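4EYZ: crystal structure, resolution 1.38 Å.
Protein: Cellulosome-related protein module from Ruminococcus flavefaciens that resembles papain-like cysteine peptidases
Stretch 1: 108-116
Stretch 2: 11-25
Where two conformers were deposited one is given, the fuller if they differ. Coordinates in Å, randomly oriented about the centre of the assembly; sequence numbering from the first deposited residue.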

# COMPACT_ATOMS: atom_id res chain seq x y z
N SER A 108 6.93 14.98 2.80
CA SER A 108 6.39 15.64 1.62
C SER A 108 7.27 15.36 0.40
O SER A 108 6.78 15.29 -0.71
CB SER A 108 6.24 17.14 1.85
OG SER A 108 7.48 17.74 2.13
N GLN A 109 8.56 15.16 0.63
CA GLN A 109 9.46 14.79 -0.46
C GLN A 109 9.38 13.29 -0.77
O GLN A 109 9.26 12.90 -1.93
CB GLN A 109 10.91 15.18 -0.14
CG GLN A 109 11.87 14.87 -1.28
CD GLN A 109 13.30 15.28 -1.00
OE1 GLN A 109 13.57 16.12 -0.14
NE2 GLN A 109 14.23 14.68 -1.72
N THR A 110 9.45 12.44 0.25
CA THR A 110 9.53 11.01 -0.01
C THR A 110 8.23 10.46 -0.60
O THR A 110 8.27 9.45 -1.33
CB THR A 110 9.88 10.22 1.24
OG1 THR A 110 8.85 10.40 2.22
CG2 THR A 110 11.22 10.66 1.81
N GLY A 111 7.09 11.09 -0.31
CA GLY A 111 5.84 10.65 -0.90
C GLY A 111 5.85 10.72 -2.42
O GLY A 111 5.08 10.02 -3.08
N GLN A 112 6.71 11.57 -2.98
CA GLN A 112 6.81 11.71 -4.42
C GLN A 112 7.47 10.50 -5.07
O GLN A 112 7.49 10.39 -6.29
CB GLN A 112 7.57 12.97 -4.77
CG GLN A 112 6.88 14.23 -4.27
CD GLN A 112 7.65 15.50 -4.58
OE1 GLN A 112 8.33 15.61 -5.60
NE2 GLN A 112 7.56 16.47 -3.69
N TYR A 113 8.01 9.60 -4.26
CA TYR A 113 8.72 8.42 -4.78
C TYR A 113 7.90 7.15 -4.61
O TYR A 113 8.39 6.06 -4.86
CB TYR A 113 10.06 8.26 -4.06
CG TYR A 113 10.87 9.54 -4.04
CD1 TYR A 113 10.86 10.42 -5.11
CD2 TYR A 113 11.65 9.85 -2.93
CE1 TYR A 113 11.62 11.59 -5.07
CE2 TYR A 113 12.40 11.01 -2.89
CZ TYR A 113 12.38 11.87 -3.96
OH TYR A 113 13.14 13.02 -3.92
N VAL A 114 6.63 7.30 -4.20
CA VAL A 114 5.79 6.16 -3.87
C VAL A 114 4.47 6.29 -4.64
O VAL A 114 3.86 7.35 -4.65
CB VAL A 114 5.49 6.16 -2.36
CG1 VAL A 114 4.66 4.94 -1.96
CG2 VAL A 114 6.79 6.20 -1.56
N PRO A 115 4.02 5.20 -5.27
CA PRO A 115 2.77 5.29 -6.01
C PRO A 115 1.55 5.36 -5.09
O PRO A 115 1.54 4.88 -3.95
CB PRO A 115 2.75 3.99 -6.84
CG PRO A 115 3.57 3.04 -6.04
CD PRO A 115 4.63 3.87 -5.37
N PHE A 116 0.50 5.95 -5.63
CA PHE A 116 -0.77 6.08 -4.90
C PHE A 116 -1.89 5.99 -5.91
O PHE A 116 -2.33 4.89 -6.22
CB PHE A 116 -0.73 7.38 -4.07
CG PHE A 116 -1.95 7.67 -3.20
CD1 PHE A 116 -3.06 6.86 -3.15
CD2 PHE A 116 -1.94 8.81 -2.41
CE1 PHE A 116 -4.14 7.19 -2.34
CE2 PHE A 116 -3.01 9.14 -1.60
CZ PHE A 116 -4.11 8.34 -1.57
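Stretch 2 (11-25) YMGEAINMASLNTCA

The most unusual feature of this contact is how much of it rests on one aromatic ring: no hydrogen bond joins the two stretches, and Tyr113 alone provides by far the largest share of the buried surface on its side, laying its ring against the turn that ends the helix of stretch 2. Ser20 CA stands 3.4 Å from the centroid of the Tyr113 ring, only 6° off the ring normal, so that its C-H group makes a CH-pi contact with the face. Ser20 CB lies over the same face, 3.4 Å from Tyr113 CD2. An aromatic side chain suits this place because its flat surface can approach backbone carbon closely.

Stretch 1 begins in a helix, passes through a 3-10 segment at residues 111-113 and then extends through Val114 and Pro115. Stretch 2 is helical from Met12 to Ala19, with Tyr11 at the N-cap position, and afterwards turns back on itself. Following the helix from Met12 through Ile16 to Ala19 and on to Thr23, the partners run from Pro115 through Tyr113 to Gln109, so the two chains pass one another in opposite senses. The nearest CA atoms are those of Tyr113 and Ala19, 5.3 Å apart. Such closeness is helped by the small side chain of Ala19, which points toward stretch 1 and leaves 4.3 Å between Ala19 CB and Tyr113 CB. Ala19 O also comes within 3.5 Å of Tyr113 CD1.

The turn beneath the ring is held by its own bonds. Leu21, with positive phi, leaves the helix in a Schellman motif. Ser20 OG donates to Asn17 O at 2.7 Å and accepts from Cys24 N at 3.0 Å, so this small hydroxyl residue ties the helix end to the chain that follows. Asn17 points away from stretch 1, and its amide ND2 binds Cys24 O at 2.8 Å and Asn22 OD1 at 2.9 Å, bracing the turn without taking part in the contact.

Cys24 points toward stretch 1 and brings SG to the edge of the Tyr113 ring, 3.9 Å from Tyr113 CD2; the polarizable sulfur also lies 4.0 Å from Thr110 CG2. Thr23 OG1 approaches Tyr113 CE2 at 3.6 Å while donating to Ser20 O at 2.7 Å, which satisfies the hydroxyl within its own turn. Farther along the ring, Gln109 NE2 donates to Tyr113 OH at 3.0 Å. This bond within stretch 1 gives the phenol a polar partner and helps to hold the ring in place.

Toward the start of the helix the packing becomes aliphatic. Ile16 CG1 lies 3.8 Å from Tyr113 O, a carbonyl buried here without a hydrogen-bond partner, and Ile16 CG2 reaches within 4.5 Å of Tyr113 CB. Met12, a selenomethionine, starts sideways but its flexible chain ends nearer, placing CE 3.9 Å from Pro115 CD, an apolar match for the proline ring.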

# COMPACT_ATOMS: atom_id res chain seq x y z
N TYR A 11 12.96 -5.06 -7.91
CA TYR A 11 12.14 -5.16 -6.72
C TYR A 11 11.60 -3.79 -6.33
O TYR A 11 12.10 -2.77 -6.75
CB TYR A 11 12.96 -5.73 -5.55
CG TYR A 11 13.25 -7.21 -5.70
CD1 TYR A 11 12.31 -8.15 -5.33
CD2 TYR A 11 14.45 -7.66 -6.24
CE1 TYR A 11 12.54 -9.48 -5.47
CE2 TYR A 11 14.69 -9.01 -6.38
CZ TYR A 11 13.73 -9.91 -6.00
OH TYR A 11 13.94 -11.26 -6.13
N MSE A 12 10.59 -3.78 -5.52
CA MSE A 12 9.95 -2.53 -5.09
C MSE A 12 10.95 -1.56 -4.47
O MSE A 12 10.93 -0.37 -4.76
CB MSE A 12 8.86 -2.85 -4.09
CG MSE A 12 7.98 -1.69 -3.77
SE MSE A 12 6.59 -1.39 -5.11
CE MSE A 12 6.15 0.42 -4.49
N GLY A 13 11.81 -2.04 -3.59
CA GLY A 13 12.79 -1.19 -2.95
C GLY A 13 13.73 -0.56 -3.95
O GLY A 13 14.08 0.62 -3.85
N GLU A 14 14.16 -1.35 -4.93
CA GLU A 14 15.04 -0.87 -5.99
C GLU A 14 14.33 0.19 -6.83
O GLU A 14 14.93 1.22 -7.18
CB GLU A 14 15.47 -2.03 -6.86
CG GLU A 14 16.42 -2.99 -6.16
CD GLU A 14 16.74 -4.23 -6.95
OE1 GLU A 14 15.84 -4.80 -7.61
OE2 GLU A 14 17.92 -4.65 -6.91
N ALA A 15 13.06 -0.05 -7.15
CA ALA A 15 12.30 0.91 -7.93
C ALA A 15 12.13 2.24 -7.18
O ALA A 15 12.25 3.32 -7.78
CB ALA A 15 10.94 0.34 -8.30
N ILE A 16 11.83 2.16 -5.89
CA ILE A 16 11.71 3.38 -5.10
C ILE A 16 13.04 4.11 -5.07
O ILE A 16 13.08 5.34 -5.21
CB ILE A 16 11.24 3.06 -3.68
CG1 ILE A 16 9.77 2.68 -3.71
CG2 ILE A 16 11.47 4.25 -2.73
CD1 ILE A 16 9.31 2.02 -2.48
N ASN A 17 14.13 3.38 -4.90
CA ASN A 17 15.44 3.99 -4.93
C ASN A 17 15.68 4.76 -6.25
O ASN A 17 16.17 5.89 -6.24
CB ASN A 17 16.52 2.94 -4.67
CG ASN A 17 17.91 3.46 -4.92
OD1 ASN A 17 18.49 3.21 -5.96
ND2 ASN A 17 18.43 4.22 -3.97
N MSE A 18 15.31 4.14 -7.37
CA MSE A 18 15.44 4.78 -8.67
C MSE A 18 14.53 6.01 -8.80
O MSE A 18 14.96 7.07 -9.26
CB MSE A 18 15.14 3.77 -9.78
CG MSE A 18 16.17 2.64 -9.85
SE MSE A 18 15.57 0.92 -10.57
CE MSE A 18 15.17 1.42 -12.42
N ALA A 19 13.29 5.87 -8.39
CA ALA A 19 12.33 6.98 -8.44
C ALA A 19 12.82 8.16 -7.61
O ALA A 19 12.58 9.32 -7.96
CB ALA A 19 10.97 6.52 -7.94
N SER A 20 13.51 7.86 -6.52
CA SER A 20 14.03 8.87 -5.61
C SER A 20 15.31 9.52 -6.11
O SER A 20 15.86 10.37 -5.43
CB SER A 20 14.31 8.25 -4.24
OG SER A 20 15.54 7.54 -4.20
N LEU A 21 15.78 9.11 -7.28
CA LEU A 21 17.07 9.57 -7.80
C LEU A 21 18.20 9.26 -6.81
O LEU A 21 19.11 10.07 -6.59
CB LEU A 21 17.03 11.07 -8.13
CG LEU A 21 15.91 11.47 -9.10
CD1 LEU A 21 16.04 12.93 -9.51
CD2 LEU A 21 15.89 10.56 -10.32
N ASN A 22 18.14 8.05 -6.26
CA ASN A 22 19.12 7.55 -5.30
C ASN A 22 19.24 8.41 -4.05
O ASN A 22 20.32 8.53 -3.46
CB ASN A 22 20.49 7.34 -5.95
CG ASN A 22 21.41 6.45 -5.13
OD1 ASN A 22 20.94 5.53 -4.45
ND2 ASN A 22 22.70 6.72 -5.17
N THR A 23 18.14 9.01 -3.61
CA THR A 23 18.15 9.74 -2.35
C THR A 23 17.60 8.89 -1.21
O THR A 23 17.82 9.19 -0.04
CB THR A 23 17.35 11.05 -2.43
OG1 THR A 23 15.99 10.76 -2.76
CG2 THR A 23 17.94 12.01 -3.46
N CYS A 24 16.88 7.82 -1.55
CA CYS A 24 16.31 6.91 -0.55
C CYS A 24 16.79 5.49 -0.80
O CYS A 24 16.65 4.97 -1.90
CB CYS A 24 14.78 6.93 -0.63
SG CYS A 24 14.03 8.50 -0.12
N ALA A 25 17.36 4.86 0.22
CA ALA A 25 17.93 3.53 0.05
C ALA A 25 16.85 2.45 -0.02
O ALA A 25 17.02 1.43 -0.71
CB ALA A 25 18.90 3.22 1.18